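Local coordinates for protein cortical-lytic enzyme (Clostridium perfringens, PDB 5JIP) that probably acts as a lysozyme-type muramidase of glycoside hydrolase family 25, hydrolysing spore-cortex peptidoglycan during germination, at residues Asn254-Asp268 and Pro295-Phe309. Sequence-based numbering, arbitrary orientation.
With MG (magnesium ion), chain E.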
loop_
_atom_site.group_PDB
_atom_site.type_symbol
_atom_site.label_atom_id
_atom_site.label_comp_id
_atom_site.label_asym_id
_atom_site.label_seq_id
_atom_site.Cartn_x
_atom_site.Cartn_y
_atom_site.Cartn_z
ATOM N N ASN A 254 -3.628 13.122 -2.142
ATOM C CA ASN A 254 -2.294 13.184 -2.727
ATOM C C ASN A 254 -2.349 12.665 -4.154
ATOM O O ASN A 254 -3.229 11.896 -4.517
ATOM C CB ASN A 254 -1.286 12.359 -1.927
ATOM C CG ASN A 254 -0.561 13.160 -0.880
ATOM O OD1 ASN A 254 -1.162 13.814 -0.018
ATOM N ND2 ASN A 254 0.775 13.097 -0.934
ATOM N N LYS A 255 -1.392 13.097 -4.977
ATOM C CA LYS A 255 -1.459 12.835 -6.410
ATOM C C LYS A 255 -0.393 11.871 -6.915
ATOM O O LYS A 255 -0.378 11.577 -8.115
ATOM C CB LYS A 255 -1.352 14.149 -7.202
ATOM C CG LYS A 255 -2.197 15.291 -6.713
ATOM C CD LYS A 255 -3.681 15.079 -6.876
ATOM C CE LYS A 255 -4.414 16.256 -6.219
ATOM N NZ LYS A 255 -5.744 15.894 -5.645
ATOM N N GLU A 256 0.479 11.351 -6.052
ATOM C CA GLU A 256 1.589 10.539 -6.543
ATOM C C GLU A 256 1.109 9.260 -7.199
ATOM O O GLU A 256 0.176 8.592 -6.723
ATOM C CB GLU A 256 2.554 10.200 -5.411
ATOM C CG GLU A 256 3.367 11.357 -4.926
ATOM C CD GLU A 256 2.664 12.173 -3.859
ATOM O OE1 GLU A 256 1.606 11.744 -3.342
ATOM O OE2 GLU A 256 3.191 13.240 -3.519
ATOM N N ASP A 257 1.794 8.890 -8.285
ATOM C CA ASP A 257 1.458 7.672 -9.001
ATOM C C ASP A 257 1.661 6.448 -8.141
ATOM O O ASP A 257 0.990 5.435 -8.345
ATOM C CB ASP A 257 2.304 7.563 -10.277
ATOM C CG ASP A 257 2.101 8.744 -11.195
ATOM O OD1 ASP A 257 0.926 9.015 -11.510
ATOM O OD2 ASP A 257 3.092 9.430 -11.559
ATOM N N ASP A 258 2.570 6.513 -7.174
ATOM C CA ASP A 258 2.861 5.378 -6.320
ATOM C C ASP A 258 2.250 5.536 -4.935
ATOM O O ASP A 258 2.697 4.871 -3.996
ATOM C CB ASP A 258 4.380 5.171 -6.201
ATOM C CG ASP A 258 5.075 6.343 -5.528
ATOM O OD1 ASP A 258 4.484 7.463 -5.484
ATOM O OD2 ASP A 258 6.232 6.179 -5.070
ATOM N N LEU A 259 1.270 6.435 -4.783
ATOM C CA LEU A 259 0.610 6.618 -3.504
ATOM C C LEU A 259 -0.008 5.302 -3.038
ATOM O O LEU A 259 -0.611 4.556 -3.815
ATOM C CB LEU A 259 -0.465 7.681 -3.626
ATOM C CG LEU A 259 -1.216 8.017 -2.351
ATOM C CD1 LEU A 259 -0.325 8.718 -1.365
ATOM C CD2 LEU A 259 -2.412 8.844 -2.731
ATOM N N ASN A 260 0.155 5.011 -1.758
ATOM C CA ASN A 260 -0.390 3.799 -1.210
ATOM C C ASN A 260 -1.269 3.987 0.012
ATOM O O ASN A 260 -2.001 3.056 0.341
ATOM C CB ASN A 260 0.731 2.823 -0.871
ATOM C CG ASN A 260 0.369 1.420 -1.252
ATOM O OD1 ASN A 260 -0.619 1.210 -1.953
ATOM N ND2 ASN A 260 1.152 0.443 -0.783
ATOM N N GLY A 261 -1.248 5.141 0.671
ATOM C CA GLY A 261 -2.164 5.376 1.770
ATOM C C GLY A 261 -1.690 6.504 2.666
ATOM O O GLY A 261 -0.763 7.236 2.339
ATOM N N TYR A 262 -2.337 6.590 3.817
ATOM C CA TYR A 262 -2.120 7.631 4.805
ATOM C C TYR A 262 -2.227 7.029 6.190
ATOM O O TYR A 262 -3.015 6.105 6.424
ATOM C CB TYR A 262 -3.154 8.768 4.707
ATOM C CG TYR A 262 -3.412 9.307 3.337
ATOM C CD1 TYR A 262 -4.306 8.677 2.482
ATOM C CD2 TYR A 262 -2.808 10.490 2.913
ATOM C CE1 TYR A 262 -4.542 9.170 1.220
ATOM C CE2 TYR A 262 -3.044 10.995 1.676
ATOM C CZ TYR A 262 -3.925 10.362 0.831
ATOM O OH TYR A 262 -4.142 10.903 -0.405
ATOM N N ASN A 263 -1.447 7.581 7.105
ATOM C CA ASN A 263 -1.620 7.386 8.537
ATOM C C ASN A 263 -2.041 8.710 9.164
ATOM O O ASN A 263 -1.456 9.761 8.877
ATOM C CB ASN A 263 -0.332 6.910 9.208
ATOM C CG ASN A 263 0.066 5.510 8.785
ATOM O OD1 ASN A 263 -0.783 4.627 8.598
ATOM N ND2 ASN A 263 1.361 5.311 8.570
ATOM N N VAL A 264 -3.022 8.633 10.062
ATOM C CA VAL A 264 -3.566 9.790 10.774
ATOM C C VAL A 264 -3.314 9.622 12.262
ATOM O O VAL A 264 -3.394 8.506 12.803
ATOM C CB VAL A 264 -5.071 9.959 10.494
ATOM C CG1 VAL A 264 -5.657 11.098 11.322
ATOM C CG2 VAL A 264 -5.281 10.203 8.999
ATOM N N PHE A 265 -3.031 10.740 12.923
ATOM C CA PHE A 265 -2.650 10.743 14.330
ATOM C C PHE A 265 -3.423 11.805 15.098
ATOM O O PHE A 265 -3.693 12.892 14.569
ATOM C CB PHE A 265 -1.172 11.013 14.480
ATOM C CG PHE A 265 -0.291 10.012 13.758
ATOM C CD1 PHE A 265 0.022 10.179 12.411
ATOM C CD2 PHE A 265 0.220 8.912 14.438
ATOM C CE1 PHE A 265 0.837 9.254 11.751
ATOM C CE2 PHE A 265 1.025 7.968 13.785
ATOM C CZ PHE A 265 1.343 8.144 12.449
ATOM N N VAL A 266 -3.746 11.481 16.353
ATOM C CA VAL A 266 -4.362 12.414 17.299
ATOM C C VAL A 266 -3.379 12.611 18.447
ATOM O O VAL A 266 -3.047 11.649 19.157
ATOM C CB VAL A 266 -5.716 11.902 17.819
ATOM C CG1 VAL A 266 -6.252 12.866 18.896
ATOM C CG2 VAL A 266 -6.723 11.726 16.690
ATOM N N ASN A 267 -2.912 13.850 18.623
ATOM C CA ASN A 267 -1.857 14.141 19.581
ATOM C C ASN A 267 -0.756 13.087 19.457
ATOM O O ASN A 267 -0.304 12.534 20.464
ATOM C CB ASN A 267 -2.410 14.182 21.008
ATOM C CG ASN A 267 -3.420 15.304 21.231
ATOM O OD1 ASN A 267 -3.359 16.355 20.587
ATOM N ND2 ASN A 267 -4.339 15.084 22.147
ATOM N N ASP A 268 -0.358 12.762 18.226
ATOM C CA ASP A 268 0.754 11.859 17.918
ATOM C C ASP A 268 0.443 10.402 18.218
ATOM O O ASP A 268 1.324 9.539 18.034
ATOM C CB ASP A 268 2.045 12.251 18.660
ATOM C CG ASP A 268 2.534 13.650 18.283
ATOM O OD1 ASP A 268 2.375 14.053 17.114
ATOM O OD2 ASP A 268 3.067 14.361 19.160
ATOM N N PRO A 295 -6.361 22.011 23.379
ATOM C CA PRO A 295 -6.237 21.822 21.932
ATOM C C PRO A 295 -5.936 20.374 21.577
ATOM O O PRO A 295 -5.378 19.619 22.375
ATOM C CB PRO A 295 -5.069 22.739 21.551
ATOM C CG PRO A 295 -5.033 23.755 22.599
ATOM C CD PRO A 295 -5.446 23.058 23.864
ATOM N N ILE A 296 -6.339 19.991 20.364
ATOM C CA ILE A 296 -6.151 18.641 19.843
ATOM C C ILE A 296 -5.394 18.760 18.533
ATOM O O ILE A 296 -5.822 19.485 17.628
ATOM C CB ILE A 296 -7.485 17.915 19.633
ATOM C CG1 ILE A 296 -8.220 17.755 20.978
ATOM C CG2 ILE A 296 -7.260 16.535 18.988
ATOM C CD1 ILE A 296 -9.687 17.329 20.835
ATOM N N LYS A 297 -4.278 18.050 18.424
ATOM C CA LYS A 297 -3.482 18.060 17.205
ATOM C C LYS A 297 -3.855 16.872 16.329
ATOM O O LYS A 297 -3.681 15.706 16.726
ATOM C CB LYS A 297 -1.981 18.040 17.484
ATOM C CG LYS A 297 -1.180 18.176 16.176
ATOM C CD LYS A 297 0.342 18.226 16.384
ATOM C CE LYS A 297 0.854 16.938 16.951
ATOM N NZ LYS A 297 2.333 16.814 16.718
ATOM N N ILE A 298 -4.332 17.176 15.136
ATOM C CA ILE A 298 -4.547 16.182 14.099
ATOM C C ILE A 298 -3.370 16.278 13.133
ATOM O O ILE A 298 -2.999 17.376 12.699
ATOM C CB ILE A 298 -5.880 16.419 13.373
ATOM C CG1 ILE A 298 -7.065 16.466 14.363
ATOM C CG2 ILE A 298 -6.095 15.349 12.307
ATOM C CD1 ILE A 298 -7.339 15.157 15.129
ATOM N N SER A 299 -2.753 15.143 12.814
ATOM C CA SER A 299 -1.662 15.155 11.850
ATOM C C SER A 299 -1.774 13.952 10.921
ATOM O O SER A 299 -2.412 12.941 11.242
ATOM C CB SER A 299 -0.292 15.157 12.530
ATOM O OG SER A 299 -0.158 14.029 13.351
ATOM N N ILE A 300 -1.118 14.059 9.774
ATOM C CA ILE A 300 -1.256 13.029 8.758
ATOM C C ILE A 300 0.030 12.928 7.954
ATOM O O ILE A 300 0.742 13.916 7.755
ATOM C CB ILE A 300 -2.471 13.342 7.862
ATOM C CG1 ILE A 300 -2.813 12.156 6.956
ATOM C CG2 ILE A 300 -2.204 14.618 7.048
ATOM C CD1 ILE A 300 -4.103 12.305 6.187
ATOM N N GLU A 301 0.311 11.711 7.473
ATOM C CA GLU A 301 1.377 11.452 6.519
ATOM C C GLU A 301 0.852 10.561 5.397
ATOM O O GLU A 301 0.068 9.633 5.631
ATOM C CB GLU A 301 2.587 10.789 7.208
ATOM C CG GLU A 301 2.279 9.381 7.775
ATOM C CD GLU A 301 3.350 8.860 8.716
ATOM O OE1 GLU A 301 4.290 9.623 9.055
ATOM O OE2 GLU A 301 3.237 7.668 9.138
ATOM N N ALA A 302 1.284 10.854 4.177
ATOM C CA ALA A 302 1.112 9.915 3.084
ATOM C C ALA A 302 2.256 8.907 3.088
ATOM O O ALA A 302 3.331 9.160 3.634
ATOM C CB ALA A 302 1.061 10.644 1.751
ATOM N N PHE A 303 2.018 7.740 2.481
ATOM C CA PHE A 303 3.123 6.817 2.229
ATOM C C PHE A 303 2.907 6.153 0.877
ATOM O O PHE A 303 1.783 6.100 0.366
ATOM C CB PHE A 303 3.313 5.758 3.350
ATOM C CG PHE A 303 2.103 4.897 3.649
ATOM C CD1 PHE A 303 1.844 3.732 2.927
ATOM C CD2 PHE A 303 1.257 5.225 4.697
ATOM C CE1 PHE A 303 0.738 2.935 3.228
ATOM C CE2 PHE A 303 0.174 4.433 5.015
ATOM C CZ PHE A 303 -0.103 3.288 4.283
ATOM N N ASP A 304 4.004 5.686 0.279
ATOM C CA ASP A 304 3.969 5.164 -1.080
ATOM C C ASP A 304 4.214 3.652 -1.073
ATOM O O ASP A 304 4.399 3.033 -0.029
ATOM C CB ASP A 304 4.942 5.935 -1.984
ATOM C CG ASP A 304 6.407 5.791 -1.582
ATOM O OD1 ASP A 304 6.760 4.890 -0.793
ATOM O OD2 ASP A 304 7.212 6.602 -2.089
ATOM N N ILE A 305 4.148 3.047 -2.263
ATOM C CA ILE A 305 4.136 1.594 -2.369
ATOM C C ILE A 305 5.365 0.964 -1.751
ATOM O O ILE A 305 5.284 -0.127 -1.178
ATOM C CB ILE A 305 3.965 1.185 -3.844
ATOM C CG1 ILE A 305 2.558 1.588 -4.283
ATOM C CG2 ILE A 305 4.174 -0.322 -4.024
ATOM C CD1 ILE A 305 2.317 1.414 -5.795
ATOM N N THR A 306 6.521 1.616 -1.836
ATOM C CA THR A 306 7.728 1.006 -1.303
ATOM C C THR A 306 8.038 1.486 0.107
ATOM O O THR A 306 9.087 1.156 0.641
ATOM C CB THR A 306 8.910 1.215 -2.270
ATOM O OG1 THR A 306 8.937 2.556 -2.761
ATOM C CG2 THR A 306 8.755 0.282 -3.470
ATOM N N GLY A 307 7.122 2.207 0.751
ATOM C CA GLY A 307 7.215 2.394 2.185
ATOM C C GLY A 307 7.930 3.636 2.662
ATOM O O GLY A 307 8.378 3.664 3.819
ATOM N N ASP A 308 8.068 4.662 1.817
ATOM C CA ASP A 308 8.480 5.979 2.265
ATOM C C ASP A 308 7.284 6.859 2.590
ATOM O O ASP A 308 6.185 6.702 2.038
ATOM C CB ASP A 308 9.348 6.671 1.214
ATOM C CG ASP A 308 10.786 6.159 1.212
ATOM O OD1 ASP A 308 11.401 6.115 2.283
ATOM O OD2 ASP A 308 11.284 5.767 0.139
ATOM N N PHE A 309 7.524 7.809 3.486
ATOM C CA PHE A 309 6.509 8.697 4.036
ATOM C C PHE A 309 6.769 10.154 3.677
ATOM O O PHE A 309 7.900 10.554 3.401
ATOM C CB PHE A 309 6.471 8.583 5.548
ATOM C CG PHE A 309 6.344 7.179 6.014
ATOM C CD1 PHE A 309 7.466 6.392 6.168
ATOM C CD2 PHE A 309 5.106 6.629 6.251
ATOM C CE1 PHE A 309 7.350 5.069 6.595
ATOM C CE2 PHE A 309 4.995 5.303 6.640
ATOM C CZ PHE A 309 6.122 4.533 6.805
HETATM MG MG MG E . 7.486 7.374 -3.998
HETATM O O HOH W 1 6.845 3.473 -4.354
HETATM O O HOH W 2 5.974 8.867 -3.845
HETATM O O HOH W 3 3.004 0.524 0.925
HETATM O O HOH W 4 -5.550 17.312 23.579
HETATM O O HOH W 5 -1.326 14.296 15.949
HETATM O O HOH W 6 2.360 13.801 14.387
HETATM O O HOH W 7 9.006 5.920 -3.995
#
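Asp-258 and Asp-304 bring carboxylate oxygens of like charge together, OD2 to OD2 at 3.2 Å, because one magnesium ion binds both: Asp-258 OD2 lies 2.0 Å and Asp-304 OD2 2.1 Å from the metal. Two waters and the carbonyl oxygens of Asp-227 and Met-230 complete six ligands. Asp-308 N hydrogen-bonds Asp-304 OD1 from above the carboxylate plane, which probably limits its rotation; CG sits between backbone N and carbonyl carbon (chi1 64°).

Beside the site, a classic beta bulge interrupts antiparallel strands 259-266 and 296-304: Phe-303 O accepts from Asn-260 N at 2.9 Å and from Gly-261 N at 3.2 Å. Gly-261 CA lies 4.1 Å from the centroid of the Phe-303 ring, 18° off the normal, a CH-pi contact over the face.

Further along, Asn-263 ND2 donates to the anti lone pair of Glu-301 OE2 at 3.1 Å, almost straight (175°), and also bonds Thr-273 OG1 of the second subunit; Asn-263 OD1 bonds Thr-273 of its own chain, and Glu-301 OE1 is salt-bridged to Arg-313 and Arg-143. Val-264 CG2 packs 3.7 Å from Ile-300 CD1 on the face opposite Asn-263 and Glu-301. At the far end, Asn-267 OD1 accepts from Lys-297 N, and Lys-297 NZ forms a salt bridge with Asp-268 OD1, met on its syn side.

Magnesium probably offsets the carboxylate repulsion, tying this end of the four-stranded sheet to the segment holding Asp-227 and Met-230.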